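Local coordinates for filamentation induced by cAMP protein Fic (Desulfovibrio alaskensis, PDB 4RGL) that is of unknown function but belongs to the mainly helical Fic/DOC family and also carries a C-terminal domain of the helix-turn-helix clan, at residues A[134-139]-A[223-228]; A[175-180]-A[235-240]; A[211-216]-A[245-250]. One frame throughout, in Å; residues are numbered along the deposited sequence.

Contact 1: A[134-139]-A[223-228]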
loop_
_atom_site.group_PDB
_atom_site.type_symbol
_atom_site.label_atom_id
_atom_site.label_comp_id
_atom_site.label_asym_id
_atom_site.label_seq_id
_atom_site.Cartn_x
_atom_site.Cartn_y
_atom_site.Cartn_z
ATOM N N ILE A 134 -25.100 -8.665 3.034
ATOM C CA ILE A 134 -24.195 -7.520 3.024
ATOM C C ILE A 134 -23.925 -7.077 4.465
ATOM O O ILE A 134 -24.868 -6.766 5.208
ATOM C CB ILE A 134 -24.760 -6.348 2.161
ATOM C CG1 ILE A 134 -25.040 -6.805 0.711
ATOM C CG2 ILE A 134 -23.810 -5.137 2.193
ATOM C CD1 ILE A 134 -25.681 -5.716 -0.189
ATOM N N PHE A 135 -22.645 -7.098 4.876
ATOM C CA PHE A 135 -22.239 -6.677 6.215
ATOM C C PHE A 135 -21.647 -5.282 6.185
ATOM O O PHE A 135 -20.743 -5.009 5.381
ATOM C CB PHE A 135 -21.222 -7.666 6.813
ATOM C CG PHE A 135 -21.816 -8.974 7.269
ATOM C CD1 PHE A 135 -21.966 -10.035 6.384
ATOM C CD2 PHE A 135 -22.162 -9.173 8.602
ATOM C CE1 PHE A 135 -22.502 -11.250 6.811
ATOM C CE2 PHE A 135 -22.670 -10.399 9.033
ATOM C CZ PHE A 135 -22.845 -11.426 8.135
ATOM N N ARG A 136 -22.147 -4.387 7.053
ATOM C CA ARG A 136 -21.596 -3.041 7.175
ATOM C C ARG A 136 -21.237 -2.758 8.640
ATOM O O ARG A 136 -21.912 -1.980 9.316
ATOM C CB ARG A 136 -22.573 -1.977 6.620
ATOM C CG ARG A 136 -22.850 -2.138 5.128
ATOM C CD ARG A 136 -23.251 -0.834 4.480
ATOM N NE ARG A 136 -23.593 -1.019 3.069
ATOM C CZ ARG A 136 -24.834 -0.967 2.597
ATOM N NH1 ARG A 136 -25.844 -0.642 3.398
ATOM N NH2 ARG A 136 -25.067 -1.168 1.308
ATOM N N GLY A 137 -20.203 -3.445 9.126
ATOM C CA GLY A 137 -19.758 -3.324 10.507
ATOM C C GLY A 137 -20.744 -3.912 11.495
ATOM O O GLY A 137 -21.223 -5.040 11.308
ATOM N N GLU A 138 -21.084 -3.138 12.545
ATOM C CA GLU A 138 -22.016 -3.582 13.585
ATOM C C GLU A 138 -23.467 -3.233 13.198
ATOM O O GLU A 138 -24.360 -3.232 14.058
ATOM C CB GLU A 138 -21.649 -2.952 14.941
ATOM N N GLN A 139 -23.704 -2.982 11.902
ATOM C CA GLN A 139 -25.027 -2.635 11.385
ATOM C C GLN A 139 -25.843 -3.915 11.066
ATOM O O GLN A 139 -25.264 -4.995 10.893
ATOM C CB GLN A 139 -24.881 -1.755 10.132
ATOM C CG GLN A 139 -26.187 -1.198 9.590
ATOM C CD GLN A 139 -25.944 -0.335 8.377
ATOM O OE1 GLN A 139 -24.877 0.288 8.223
ATOM N NE2 GLN A 139 -26.939 -0.251 7.501
ATOM N N ASP A 223 -17.459 5.380 10.488
ATOM C CA ASP A 223 -17.993 6.432 9.606
ATOM C C ASP A 223 -18.116 5.924 8.179
ATOM O O ASP A 223 -19.101 6.222 7.502
ATOM C CB ASP A 223 -17.097 7.690 9.643
ATOM C CG ASP A 223 -17.030 8.376 11.004
ATOM O OD1 ASP A 223 -17.137 7.666 12.038
ATOM O OD2 ASP A 223 -16.768 9.597 11.038
ATOM N N TYR A 224 -17.106 5.148 7.713
ATOM C CA TYR A 224 -17.089 4.567 6.369
ATOM C C TYR A 224 -18.376 3.796 6.103
ATOM O O TYR A 224 -19.121 4.151 5.187
ATOM C CB TYR A 224 -15.858 3.651 6.198
ATOM C CG TYR A 224 -15.903 2.752 4.981
ATOM C CD1 TYR A 224 -15.757 3.274 3.699
ATOM C CD2 TYR A 224 -15.917 1.365 5.118
ATOM C CE1 TYR A 224 -15.727 2.445 2.577
ATOM C CE2 TYR A 224 -15.857 0.525 4.005
ATOM C CZ TYR A 224 -15.763 1.070 2.735
ATOM O OH TYR A 224 -15.704 0.246 1.638
ATOM N N TYR A 225 -18.703 2.817 6.983
ATOM C CA TYR A 225 -19.915 2.005 6.841
ATOM C C TYR A 225 -21.198 2.843 7.070
ATOM O O TYR A 225 -22.227 2.547 6.465
ATOM C CB TYR A 225 -19.891 0.806 7.809
ATOM C CG TYR A 225 -18.903 -0.276 7.416
ATOM C CD1 TYR A 225 -19.015 -0.942 6.196
ATOM C CD2 TYR A 225 -17.956 -0.744 8.324
ATOM C CE1 TYR A 225 -18.152 -1.981 5.855
ATOM C CE2 TYR A 225 -17.105 -1.802 8.004
ATOM C CZ TYR A 225 -17.198 -2.411 6.762
ATOM O OH TYR A 225 -16.360 -3.452 6.434
ATOM N N ARG A 226 -21.127 3.893 7.933
ATOM C CA ARG A 226 -22.292 4.759 8.204
ATOM C C ARG A 226 -22.612 5.639 6.978
ATOM O O ARG A 226 -23.781 5.763 6.601
ATOM C CB ARG A 226 -22.048 5.637 9.447
ATOM C CG ARG A 226 -23.314 6.354 9.944
ATOM C CD ARG A 226 -23.057 7.211 11.186
ATOM N NE ARG A 226 -22.184 8.357 10.901
ATOM C CZ ARG A 226 -20.905 8.425 11.265
ATOM N NH1 ARG A 226 -20.358 7.445 11.976
ATOM N NH2 ARG A 226 -20.181 9.493 10.963
ATOM N N VAL A 227 -21.565 6.234 6.345
ATOM C CA VAL A 227 -21.730 7.051 5.131
ATOM C C VAL A 227 -22.177 6.165 3.976
ATOM O O VAL A 227 -23.056 6.550 3.205
ATOM C CB VAL A 227 -20.431 7.816 4.776
ATOM N N LEU A 228 -21.618 4.953 3.898
ATOM C CA LEU A 228 -21.973 3.978 2.878
ATOM C C LEU A 228 -23.448 3.535 3.028
ATOM O O LEU A 228 -24.139 3.350 2.023
ATOM C CB LEU A 228 -21.031 2.768 2.978
ATOM C CG LEU A 228 -21.188 1.683 1.931
ATOM C CD1 LEU A 228 -21.086 2.259 0.516
ATOM C CD2 LEU A 228 -20.160 0.608 2.129
#
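R136 and Y225 form most of this contact between the loop after strand 133-134 and helix 221-234. The R136 side chain starts beside the tyrosine ring, with CB 3.7 Å from Y225 CD1, and CG is still near the same ring atom. CD comes within 4.1 Å of both Y225 O and L228 CG. NE then lies 3.8 Å from L228 CG, where the two side chains cross at about a right angle. L228 O lies over one face of the guanidinium. The tip reaches beyond the two segments: NH1 forms a salt bridge with D232 and NH2 one with E180. The buried charge therefore has two acidic partners on two different helices.

The loop backbone lies on the Y225 ring. R136 CA makes a CH-pi contact 3.9 Å from the ring centroid, 28° off the normal. G137 N is 3.5 Å above the Y225 ring plane, over its centre. The opposite face of this ring is met by Y224 CD2. Y225 CB points toward the loop, and CG, anti to the carbonyl carbon (chi1 -72°), lies 3.6 Å from R136 C.

R136 to Q139 make a type II' turn, with G137 at positive phi. G137 N also donates to an unknown ligand. The loop joins the antiparallel strands 133-134 and 142-143 as a beta hairpin, consistent with the flap of Fic proteins.

Contact 2: A[175-180]-A[235-240]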
loop_
_atom_site.group_PDB
_atom_site.type_symbol
_atom_site.label_atom_id
_atom_site.label_comp_id
_atom_site.label_asym_id
_atom_site.label_seq_id
_atom_site.Cartn_x
_atom_site.Cartn_y
_atom_site.Cartn_z
ATOM N N PHE A 175 -17.685 3.326 -8.822
ATOM C CA PHE A 175 -17.592 1.877 -9.003
ATOM C C PHE A 175 -17.609 1.160 -7.649
ATOM O O PHE A 175 -18.354 0.198 -7.477
ATOM C CB PHE A 175 -16.326 1.504 -9.787
ATOM C CG PHE A 175 -16.227 0.030 -10.118
ATOM C CD1 PHE A 175 -15.697 -0.872 -9.202
ATOM C CD2 PHE A 175 -16.676 -0.457 -11.338
ATOM C CE1 PHE A 175 -15.644 -2.235 -9.492
ATOM C CE2 PHE A 175 -16.604 -1.820 -11.634
ATOM C CZ PHE A 175 -16.087 -2.699 -10.711
ATOM N N HIS A 176 -16.789 1.643 -6.686
ATOM C CA HIS A 176 -16.718 1.079 -5.327
ATOM C C HIS A 176 -18.108 1.033 -4.701
ATOM O O HIS A 176 -18.499 0.013 -4.147
ATOM C CB HIS A 176 -15.763 1.932 -4.449
ATOM C CG HIS A 176 -15.291 1.247 -3.193
ATOM N ND1 HIS A 176 -13.968 1.315 -2.792
ATOM C CD2 HIS A 176 -15.978 0.496 -2.301
ATOM C CE1 HIS A 176 -13.900 0.634 -1.661
ATOM N NE2 HIS A 176 -15.079 0.106 -1.336
ATOM N N TYR A 177 -18.867 2.129 -4.832
ATOM C CA TYR A 177 -20.208 2.259 -4.272
ATOM C C TYR A 177 -21.176 1.286 -4.931
ATOM O O TYR A 177 -21.943 0.616 -4.236
ATOM C CB TYR A 177 -20.705 3.700 -4.435
ATOM C CG TYR A 177 -22.156 3.901 -4.065
ATOM C CD1 TYR A 177 -22.547 4.015 -2.734
ATOM C CD2 TYR A 177 -23.121 4.112 -5.046
ATOM C CE1 TYR A 177 -23.872 4.271 -2.387
ATOM C CE2 TYR A 177 -24.442 4.410 -4.712
ATOM C CZ TYR A 177 -24.815 4.479 -3.382
ATOM O OH TYR A 177 -26.127 4.733 -3.050
ATOM N N GLU A 178 -21.147 1.199 -6.261
ATOM C CA GLU A 178 -22.025 0.297 -6.994
ATOM C C GLU A 178 -21.654 -1.165 -6.732
ATOM O O GLU A 178 -22.535 -1.980 -6.452
ATOM C CB GLU A 178 -21.973 0.597 -8.493
ATOM C CG GLU A 178 -22.629 1.916 -8.868
ATOM C CD GLU A 178 -24.105 2.001 -8.527
ATOM O OE1 GLU A 178 -24.834 1.017 -8.786
ATOM O OE2 GLU A 178 -24.533 3.055 -8.008
ATOM N N PHE A 179 -20.334 -1.484 -6.770
ATOM C CA PHE A 179 -19.825 -2.841 -6.543
ATOM C C PHE A 179 -20.229 -3.354 -5.157
ATOM O O PHE A 179 -20.614 -4.511 -5.025
ATOM C CB PHE A 179 -18.288 -2.871 -6.695
ATOM C CG PHE A 179 -17.681 -4.251 -6.642
ATOM C CD1 PHE A 179 -17.342 -4.837 -5.424
ATOM C CD2 PHE A 179 -17.420 -4.958 -7.808
ATOM C CE1 PHE A 179 -16.806 -6.129 -5.374
ATOM C CE2 PHE A 179 -16.856 -6.239 -7.758
ATOM C CZ PHE A 179 -16.553 -6.815 -6.539
ATOM N N GLU A 180 -20.140 -2.488 -4.124
ATOM C CA GLU A 180 -20.485 -2.873 -2.751
ATOM C C GLU A 180 -21.988 -3.201 -2.643
ATOM O O GLU A 180 -22.367 -4.110 -1.905
ATOM C CB GLU A 180 -20.100 -1.748 -1.762
ATOM C CG GLU A 180 -20.016 -2.197 -0.300
ATOM C CD GLU A 180 -21.327 -2.231 0.478
ATOM O OE1 GLU A 180 -22.354 -1.752 -0.056
ATOM O OE2 GLU A 180 -21.296 -2.632 1.664
ATOM N N ALA A 235 -30.127 6.611 -1.642
ATOM C CA ALA A 235 -29.922 6.267 -3.066
ATOM C C ALA A 235 -29.060 7.343 -3.792
ATOM O O ALA A 235 -29.392 7.757 -4.909
ATOM C CB ALA A 235 -31.268 6.104 -3.769
ATOM N N ASP A 236 -27.954 7.778 -3.152
ATOM C CA ASP A 236 -27.081 8.811 -3.710
ATOM C C ASP A 236 -25.612 8.520 -3.370
ATOM O O ASP A 236 -25.260 8.427 -2.196
ATOM C CB ASP A 236 -27.490 10.200 -3.178
ATOM C CG ASP A 236 -26.685 11.351 -3.749
ATOM O OD1 ASP A 236 -26.057 11.165 -4.822
ATOM O OD2 ASP A 236 -26.743 12.457 -3.170
ATOM N N ALA A 237 -24.752 8.408 -4.401
ATOM C CA ALA A 237 -23.325 8.102 -4.207
ATOM C C ALA A 237 -22.542 9.331 -3.708
ATOM O O ALA A 237 -21.471 9.177 -3.119
ATOM C CB ALA A 237 -22.723 7.600 -5.504
ATOM N N THR A 238 -23.078 10.549 -3.957
ATOM C CA THR A 238 -22.412 11.826 -3.641
ATOM C C THR A 238 -21.704 11.800 -2.218
ATOM O O THR A 238 -20.506 12.081 -2.143
ATOM C CB THR A 238 -23.422 12.986 -3.729
ATOM O OG1 THR A 238 -23.999 12.996 -5.035
ATOM C CG2 THR A 238 -22.790 14.339 -3.426
ATOM N N PRO A 239 -22.428 11.491 -1.094
ATOM C CA PRO A 239 -21.769 11.550 0.230
ATOM C C PRO A 239 -20.616 10.544 0.357
ATOM O O PRO A 239 -19.617 10.833 1.027
ATOM C CB PRO A 239 -22.905 11.221 1.206
ATOM C CG PRO A 239 -23.943 10.537 0.375
ATOM C CD PRO A 239 -23.860 11.159 -0.967
ATOM N N PHE A 240 -20.746 9.365 -0.292
ATOM C CA PHE A 240 -19.692 8.351 -0.288
ATOM C C PHE A 240 -18.471 8.846 -1.077
ATOM O O PHE A 240 -17.330 8.646 -0.642
ATOM C CB PHE A 240 -20.216 7.021 -0.873
ATOM C CG PHE A 240 -19.167 5.935 -0.988
ATOM C CD1 PHE A 240 -18.814 5.166 0.116
ATOM C CD2 PHE A 240 -18.576 5.642 -2.213
ATOM C CE1 PHE A 240 -17.850 4.158 0.008
ATOM C CE2 PHE A 240 -17.617 4.630 -2.320
ATOM C CZ PHE A 240 -17.265 3.890 -1.211
#
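H176, Y177 and F240 form an aromatic cluster in the helical Fic fold. The first two lie on helix 168-182. F240 comes from the start of helix 238-257. All three side chains are buried.

F240 turns the edge of its ring toward the face of H176. This is an offset edge-to-face pair with centroids 5.5 Å apart and planes at 60°. The leading atom is F240 CZ, 3.8 Å from H176 CD2. On its way there the phenyl ring passes Y177, and F240 CD2 lies 3.6 Å from Y177 CB. F240 CB points toward helix 168-182, and CG stands anti to the backbone N (chi1 176°). The Y177 and F240 rings meet obliquely.

Y177 takes its other partner from the loop. A237 CB lies over one face of the phenol, offset toward the rim, in a CH-pi contact 3.9 Å from the ring centroid. Nearest to this methyl is Y177 CD2, at 3.5 Å. The phenol OH ends beside the backbone of D236 and makes a weak hydrogen bond to A231 O.

The H176 nitrogens are held from outside the segments. ND1 bonds to Q197, and NE2 makes a weak bond to Y224 OH.

The loop has its own order. A235, at positive phi, is the C-prime residue of a Schellman motif that ends helix 221-234. D236 OD1 then accepts from T238 N at 3.2 Å, a capping bond met from above the carboxylate plane. One helix thus ends in a Schellman motif and the next begins with a capping bond, a compact helix-to-helix connection packed against the helix that leads into the Fic motif at H183.

Contact 3: A[211-216]-A[245-250]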
loop_
_atom_site.group_PDB
_atom_site.type_symbol
_atom_site.label_atom_id
_atom_site.label_comp_id
_atom_site.label_asym_id
_atom_site.label_seq_id
_atom_site.Cartn_x
_atom_site.Cartn_y
_atom_site.Cartn_z
ATOM N N LEU A 211 -0.577 3.785 -2.783
ATOM C CA LEU A 211 -1.201 4.726 -1.851
ATOM C C LEU A 211 -2.001 3.952 -0.772
ATOM O O LEU A 211 -3.008 3.305 -1.090
ATOM C CB LEU A 211 -2.118 5.705 -2.619
ATOM C CG LEU A 211 -2.801 6.797 -1.784
ATOM C CD1 LEU A 211 -1.782 7.714 -1.150
ATOM C CD2 LEU A 211 -3.770 7.598 -2.629
ATOM N N PRO A 212 -1.522 3.934 0.500
ATOM C CA PRO A 212 -2.194 3.103 1.518
ATOM C C PRO A 212 -3.437 3.796 2.109
ATOM O O PRO A 212 -3.550 3.928 3.332
ATOM C CB PRO A 212 -1.100 2.889 2.590
ATOM C CG PRO A 212 0.120 3.662 2.096
ATOM C CD PRO A 212 -0.332 4.599 1.046
ATOM N N VAL A 213 -4.418 4.145 1.238
ATOM C CA VAL A 213 -5.661 4.812 1.661
ATOM C C VAL A 213 -6.492 3.881 2.595
ATOM O O VAL A 213 -7.309 4.367 3.383
ATOM C CB VAL A 213 -6.504 5.276 0.430
ATOM C CG1 VAL A 213 -6.911 4.093 -0.440
ATOM C CG2 VAL A 213 -7.728 6.080 0.867
ATOM N N GLU A 214 -6.223 2.558 2.543
ATOM C CA GLU A 214 -6.959 1.567 3.322
ATOM C C GLU A 214 -6.721 1.754 4.838
ATOM O O GLU A 214 -7.608 1.446 5.635
ATOM C CB GLU A 214 -6.574 0.147 2.893
ATOM C CG GLU A 214 -6.936 -0.183 1.443
ATOM C CD GLU A 214 -6.020 0.410 0.384
ATOM O OE1 GLU A 214 -4.905 0.853 0.741
ATOM O OE2 GLU A 214 -6.379 0.340 -0.814
ATOM N N THR A 215 -5.542 2.318 5.229
ATOM C CA THR A 215 -5.243 2.613 6.645
ATOM C C THR A 215 -6.199 3.700 7.176
ATOM O O THR A 215 -6.561 3.678 8.350
ATOM C CB THR A 215 -3.775 3.041 6.816
ATOM O OG1 THR A 215 -3.549 4.255 6.091
ATOM C CG2 THR A 215 -2.803 1.975 6.365
ATOM N N VAL A 216 -6.613 4.647 6.297
ATOM C CA VAL A 216 -7.562 5.708 6.666
ATOM C C VAL A 216 -8.976 5.110 6.791
ATOM O O VAL A 216 -9.679 5.382 7.771
ATOM C CB VAL A 216 -7.532 6.884 5.643
ATOM C CG1 VAL A 216 -8.533 7.970 6.024
ATOM C CG2 VAL A 216 -6.128 7.466 5.518
ATOM N N LEU A 245 -12.961 10.493 -1.555
ATOM C CA LEU A 245 -12.024 11.522 -2.046
ATOM C C LEU A 245 -11.356 12.229 -0.878
ATOM O O LEU A 245 -10.182 12.595 -0.966
ATOM C CB LEU A 245 -12.730 12.548 -2.953
ATOM C CG LEU A 245 -13.185 12.038 -4.330
ATOM C CD1 LEU A 245 -13.931 13.119 -5.083
ATOM C CD2 LEU A 245 -12.005 11.548 -5.156
ATOM N N GLY A 246 -12.090 12.361 0.232
ATOM C CA GLY A 246 -11.551 12.919 1.463
ATOM C C GLY A 246 -10.466 12.040 2.045
ATOM O O GLY A 246 -9.348 12.506 2.289
ATOM N N ALA A 247 -10.759 10.720 2.168
ATOM C CA ALA A 247 -9.795 9.734 2.658
ATOM C C ALA A 247 -8.559 9.675 1.752
ATOM O O ALA A 247 -7.428 9.674 2.253
ATOM C CB ALA A 247 -10.448 8.361 2.743
ATOM N N LEU A 248 -8.776 9.677 0.406
ATOM C CA LEU A 248 -7.689 9.640 -0.583
ATOM C C LEU A 248 -6.804 10.860 -0.463
ATOM O O LEU A 248 -5.580 10.731 -0.487
ATOM C CB LEU A 248 -8.259 9.540 -2.000
ATOM C CG LEU A 248 -8.761 8.158 -2.399
ATOM C CD1 LEU A 248 -9.745 8.245 -3.535
ATOM C CD2 LEU A 248 -7.607 7.241 -2.748
ATOM N N ARG A 249 -7.420 12.055 -0.283
ATOM C CA ARG A 249 -6.682 13.303 -0.071
ATOM C C ARG A 249 -5.819 13.204 1.175
ATOM O O ARG A 249 -4.632 13.508 1.126
ATOM C CB ARG A 249 -7.652 14.485 0.051
ATOM C CG ARG A 249 -6.968 15.796 0.435
ATOM C CD ARG A 249 -7.929 16.740 1.108
ATOM N NE ARG A 249 -8.415 16.209 2.381
ATOM C CZ ARG A 249 -9.304 16.830 3.149
ATOM N NH1 ARG A 249 -9.798 18.008 2.784
ATOM N NH2 ARG A 249 -9.707 16.279 4.286
ATOM N N ASP A 250 -6.413 12.756 2.296
ATOM C CA ASP A 250 -5.699 12.604 3.561
ATOM C C ASP A 250 -4.574 11.578 3.428
ATOM O O ASP A 250 -3.518 11.736 4.046
ATOM C CB ASP A 250 -6.671 12.188 4.675
ATOM C CG ASP A 250 -7.832 13.149 4.852
ATOM O OD1 ASP A 250 -7.641 14.363 4.614
ATOM O OD2 ASP A 250 -8.932 12.687 5.206
#
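V213 and L248 meet in the middle of an interface of apolar side chains. V213 CG2 is 3.8 Å from L248 CD2. The same methyl also rests on the helix backbone, 3.8 Å from both A247 C and L248 N. V213 chi1 of 61° puts CG1 between the backbone N and the carbonyl carbon; CG2 stands anti to N and meets the helix.

L211 and V216 extend the contact. L211 CD2 lies 3.9 Å from L248 CD2, and these side chains cross at about a right angle. V216 CG1 touches A247 CB at 3.8 Å. The A247 methyl therefore meets both valines, while L248 CD2 meets L211 and V213. L248 also packs on Q197 and L201 of helix 189-202.

Behind this shell the backbone is turned and hydrogen-bonded. P212 is the centre of an inverse gamma turn, closed by a weak bond from V213 N to L211 O. P212 O then accepts twice from T215. T215 OG1 donates to it at 2.8 Å, almost in line with the carbonyl bond, and T215 N is the second donor. E214 OE1 bonds to T52 of helix 42-59.

Farther out on helix 238-257, R249 grips D250 OD1 side-on with NE and NH2. R249 NH2 is 2.8 Å from D250 OD1, which receives it on its syn lone pair. R253 forms a further salt bridge to OD1, and R220 one to OD2. The arrangement is the packing of a turn and the start of helix 214-219 against the longer helix 238-257, in an all-alpha bundle.

Contacts 2 and 3 are buried and both use helix 238-257, one at its start and one farther along. Their centres are about 16 Å apart, and they do not touch. Contact 1 is only partly buried, and its loop reaches the surface. It touches contact 2 through the salt bridge from R136 to E180 and through Y224 beside H176. Contact 3 stands off from both and lies nearer the centre of the chain. The chemistry follows position. Contact 1 combines a charged side chain with a ring under a loop backbone. Contact 2 is aromatic. Contact 3 is aliphatic, with its ion pairs set outside the interface.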